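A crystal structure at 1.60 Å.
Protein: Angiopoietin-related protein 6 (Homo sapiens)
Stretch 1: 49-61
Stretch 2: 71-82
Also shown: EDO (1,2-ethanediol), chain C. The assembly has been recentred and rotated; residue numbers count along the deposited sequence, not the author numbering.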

# COMPACT_ATOMS: atom_id res chain seq x y z
N THR A 49 6.41 -5.48 -5.99
CA THR A 49 6.77 -4.08 -5.84
C THR A 49 6.06 -3.51 -4.62
O THR A 49 4.82 -3.48 -4.58
CB THR A 49 6.38 -3.29 -7.09
OG1 THR A 49 7.01 -3.87 -8.23
CG2 THR A 49 6.74 -1.80 -6.95
N VAL A 50 6.83 -3.05 -3.63
CA VAL A 50 6.21 -2.40 -2.48
C VAL A 50 5.72 -1.02 -2.89
O VAL A 50 6.50 -0.21 -3.41
CB VAL A 50 7.20 -2.32 -1.31
CG1 VAL A 50 6.62 -1.50 -0.17
CG2 VAL A 50 7.57 -3.72 -0.84
N ILE A 51 4.45 -0.73 -2.62
CA ILE A 51 3.89 0.60 -2.86
C ILE A 51 3.57 1.36 -1.58
O ILE A 51 3.32 2.58 -1.65
CB ILE A 51 2.64 0.56 -3.76
CG1 ILE A 51 1.46 -0.12 -3.07
CG2 ILE A 51 2.96 -0.16 -5.05
CD1 ILE A 51 0.15 0.09 -3.78
N GLN A 52 3.65 0.71 -0.42
CA GLN A 52 3.36 1.33 0.86
C GLN A 52 4.01 0.46 1.91
O GLN A 52 3.96 -0.77 1.79
CB GLN A 52 1.85 1.41 1.12
CG GLN A 52 1.51 2.20 2.35
CD GLN A 52 1.20 1.34 3.56
OE1 GLN A 52 1.44 0.13 3.56
NE2 GLN A 52 0.66 1.98 4.60
N ARG A 53 4.63 1.07 2.91
CA ARG A 53 5.17 0.29 4.02
C ARG A 53 5.20 1.12 5.28
O ARG A 53 5.63 2.29 5.26
CB ARG A 53 6.58 -0.23 3.72
CG ARG A 53 7.12 -1.11 4.82
CD ARG A 53 8.33 -1.92 4.33
NE ARG A 53 9.31 -1.03 3.73
CZ ARG A 53 10.24 -1.39 2.85
NH1 ARG A 53 10.34 -2.64 2.45
NH2 ARG A 53 11.06 -0.48 2.38
N ARG A 54 4.76 0.51 6.38
CA ARG A 54 4.86 1.04 7.73
C ARG A 54 5.65 0.09 8.61
O ARG A 54 5.44 -1.12 8.55
CB ARG A 54 3.50 1.19 8.38
CG ARG A 54 2.40 1.83 7.55
CD ARG A 54 2.81 3.21 7.10
NE ARG A 54 2.96 4.18 8.19
CZ ARG A 54 1.96 4.85 8.75
NH1 ARG A 54 0.72 4.64 8.37
NH2 ARG A 54 2.20 5.75 9.70
N GLN A 55 6.51 0.63 9.48
CA GLN A 55 7.30 -0.27 10.31
C GLN A 55 7.95 0.40 11.51
O GLN A 55 8.42 -0.30 12.42
CB GLN A 55 8.39 -0.95 9.47
CG GLN A 55 9.43 0.03 8.91
CD GLN A 55 10.41 -0.64 7.95
OE1 GLN A 55 10.05 -1.58 7.24
NE2 GLN A 55 11.64 -0.17 7.94
N ASP A 56 8.02 1.72 11.53
CA ASP A 56 8.71 2.34 12.66
C ASP A 56 8.34 3.78 13.00
O ASP A 56 8.96 4.38 13.89
CB ASP A 56 10.23 2.26 12.42
CG ASP A 56 10.69 3.06 11.20
OD1 ASP A 56 9.91 3.87 10.66
OD2 ASP A 56 11.88 2.93 10.80
N GLY A 57 7.33 4.34 12.33
CA GLY A 57 6.89 5.68 12.68
C GLY A 57 7.81 6.80 12.25
O GLY A 57 7.66 7.93 12.75
N SER A 58 8.72 6.55 11.32
CA SER A 58 9.69 7.58 10.98
C SER A 58 9.17 8.58 9.97
O SER A 58 9.77 9.65 9.83
CB SER A 58 10.97 6.93 10.43
OG SER A 58 10.69 6.03 9.38
N VAL A 59 8.06 8.30 9.28
CA VAL A 59 7.58 9.14 8.19
C VAL A 59 6.19 9.61 8.53
O VAL A 59 5.37 8.82 9.00
CB VAL A 59 7.61 8.36 6.86
CG1 VAL A 59 6.85 9.07 5.76
CG2 VAL A 59 9.04 8.06 6.44
N ASN A 60 5.92 10.89 8.34
CA ASN A 60 4.60 11.46 8.60
C ASN A 60 3.69 11.11 7.43
O ASN A 60 3.90 11.57 6.31
CB ASN A 60 4.72 12.97 8.76
CG ASN A 60 3.38 13.63 9.02
OD1 ASN A 60 3.15 14.77 8.58
ND2 ASN A 60 2.50 12.94 9.70
N PHE A 61 2.66 10.30 7.70
CA PHE A 61 1.64 9.97 6.71
C PHE A 61 0.44 10.90 6.78
O PHE A 61 -0.46 10.79 5.93
CB PHE A 61 1.19 8.51 6.88
CG PHE A 61 2.09 7.51 6.18
CD1 PHE A 61 3.38 7.28 6.62
CD2 PHE A 61 1.63 6.83 5.07
CE1 PHE A 61 4.21 6.37 5.96
CE2 PHE A 61 2.45 5.90 4.40
CZ PHE A 61 3.72 5.69 4.84
C1 EDO C . 13.31 -2.46 4.90
O1 EDO C . 13.52 -1.47 5.91
C2 EDO C . 12.61 -3.67 5.50
O2 EDO C . 11.27 -3.28 5.80
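Stretch 2 (71-82) GFGRPDGEYWLG

Stretch 2 is a hairpin whose second strand runs antiparallel to stretch 1. Its short strands, 72-73 and 79-80, bond to each other through Phe72 and Trp80, with a type I turn from Arg74 to Gly77 between them, and the second pairs with strand 49-54. Arg53 N gives a hydrogen bond to Tyr79 O (3.0 Å) and Tyr79 N returns one to Arg53 O (3.2 Å). Gln52 faces Trp80 as the non-hydrogen-bonded pair, CA to CA 4.5 Å, and the ladder closes with Leu81 N to Ile51 O at 2.8 Å.

Glu78 covers the most surface. Its chi1 is m and chi2 t, and the extended chain carries the carboxylate into the loop that follows the first strand. There the backbone amides converge on it: Gln55 N and Asp56 N each lie 2.8 Å from Glu78 OE2, Gly57 N 2.9 Å from the same oxygen, and Val59 N 3.1 Å from Glu78 OE1, all hydrogen bonds. One carboxylate thus takes four main-chain donors from the loop, and Gly57 takes the positive phi that glycine favours.

Tyr79, chi1 p, lies on the same sheet face as Arg53. Its ring reaches back along the strand, CZ 3.8 Å from Val50 CG1, and its hydroxyl makes a weak hydrogen bond from OH to Val50 O at 2.5 Å.

Arg53 reaches across to the turn. Its NE and NH2 both donate to Gly77 O, each at 2.9 Å, so the guanidinium grips the turn by a carbonyl near its own plane.

Against the later part of the loop, Phe72 points toward stretch 1. Its edge meets the face of Phe61, centroids 4.8 Å apart and planes at 76°, while Val59 CG1 packs 3.7 Å from Phe72 CD1. At Gly73 a CB would clash with Glu78 O, and its backbone angles by themselves call for glycine.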

# COMPACT_ATOMS: atom_id res chain seq x y z
N GLY A 71 4.23 10.70 -4.08
CA GLY A 71 4.99 9.77 -3.28
C GLY A 71 5.76 10.50 -2.20
O GLY A 71 6.11 11.68 -2.33
N PHE A 72 5.98 9.82 -1.08
CA PHE A 72 6.80 10.36 -0.01
C PHE A 72 7.48 9.23 0.75
O PHE A 72 7.14 8.06 0.59
CB PHE A 72 5.98 11.24 0.96
CG PHE A 72 4.79 10.57 1.58
CD1 PHE A 72 4.89 9.87 2.77
CD2 PHE A 72 3.54 10.68 1.00
CE1 PHE A 72 3.80 9.27 3.33
CE2 PHE A 72 2.44 10.08 1.55
CZ PHE A 72 2.57 9.38 2.73
N GLY A 73 8.47 9.60 1.57
CA GLY A 73 9.26 8.61 2.26
C GLY A 73 10.39 8.12 1.38
O GLY A 73 10.66 8.66 0.31
N ARG A 74 11.08 7.07 1.85
CA ARG A 74 12.21 6.56 1.08
C ARG A 74 12.14 5.05 1.03
O ARG A 74 11.65 4.40 1.97
CB ARG A 74 13.58 7.01 1.62
CG ARG A 74 13.81 8.51 1.49
CD ARG A 74 13.92 9.10 0.07
NE ARG A 74 14.11 10.54 0.24
CZ ARG A 74 13.17 11.46 0.08
NH1 ARG A 74 11.96 11.11 -0.35
NH2 ARG A 74 13.47 12.75 0.29
N PRO A 75 12.56 4.46 -0.09
CA PRO A 75 12.26 3.04 -0.33
C PRO A 75 13.02 2.08 0.55
O PRO A 75 12.66 0.89 0.58
CB PRO A 75 12.65 2.85 -1.80
CG PRO A 75 13.67 3.92 -2.06
CD PRO A 75 13.25 5.10 -1.22
N ASP A 76 14.06 2.52 1.27
CA ASP A 76 14.72 1.64 2.23
C ASP A 76 13.95 1.52 3.53
O ASP A 76 14.31 0.70 4.38
CB ASP A 76 16.15 2.13 2.51
CG ASP A 76 16.21 3.53 3.13
OD1 ASP A 76 15.49 4.46 2.69
OD2 ASP A 76 17.02 3.73 4.06
N GLY A 77 12.85 2.26 3.68
CA GLY A 77 12.16 2.35 4.96
C GLY A 77 10.66 2.50 4.77
O GLY A 77 10.07 1.80 3.93
N GLU A 78 10.05 3.38 5.54
CA GLU A 78 8.63 3.66 5.38
C GLU A 78 8.44 4.54 4.16
O GLU A 78 9.20 5.50 3.94
CB GLU A 78 8.08 4.35 6.62
CG GLU A 78 8.03 3.48 7.84
CD GLU A 78 7.16 4.11 8.92
OE1 GLU A 78 7.07 5.36 8.95
OE2 GLU A 78 6.57 3.37 9.72
N TYR A 79 7.42 4.22 3.36
CA TYR A 79 7.15 5.09 2.23
C TYR A 79 5.78 4.82 1.64
O TYR A 79 5.12 3.83 1.96
CB TYR A 79 8.22 4.99 1.15
CG TYR A 79 8.27 3.75 0.27
CD1 TYR A 79 8.93 2.61 0.69
CD2 TYR A 79 7.73 3.75 -1.02
CE1 TYR A 79 9.05 1.50 -0.13
CE2 TYR A 79 7.83 2.65 -1.82
CZ TYR A 79 8.51 1.53 -1.38
OH TYR A 79 8.63 0.45 -2.19
N TRP A 80 5.39 5.75 0.76
CA TRP A 80 4.19 5.70 -0.07
C TRP A 80 4.65 6.02 -1.49
O TRP A 80 5.13 7.12 -1.74
CB TRP A 80 3.17 6.73 0.41
CG TRP A 80 1.97 6.90 -0.47
CD1 TRP A 80 1.69 7.95 -1.30
CD2 TRP A 80 0.84 6.01 -0.55
NE1 TRP A 80 0.47 7.74 -1.93
CE2 TRP A 80 -0.06 6.56 -1.49
CE3 TRP A 80 0.53 4.78 0.05
CZ2 TRP A 80 -1.28 5.94 -1.81
CZ3 TRP A 80 -0.67 4.16 -0.30
CH2 TRP A 80 -1.56 4.75 -1.22
N LEU A 81 4.49 5.06 -2.41
CA LEU A 81 5.07 5.25 -3.74
C LEU A 81 4.43 6.42 -4.47
O LEU A 81 5.11 7.10 -5.26
CB LEU A 81 4.93 3.97 -4.57
CG LEU A 81 5.60 3.98 -5.95
CD1 LEU A 81 7.11 4.24 -5.78
CD2 LEU A 81 5.33 2.68 -6.68
N GLY A 82 3.14 6.65 -4.25
CA GLY A 82 2.41 7.75 -4.86
C GLY A 82 1.25 7.28 -5.72
O GLY A 82 1.37 6.31 -6.47
O HOH W 1 1.55 4.27 -3.12
O HOH W 2 4.93 6.35 10.14
O HOH W 3 11.80 5.33 6.99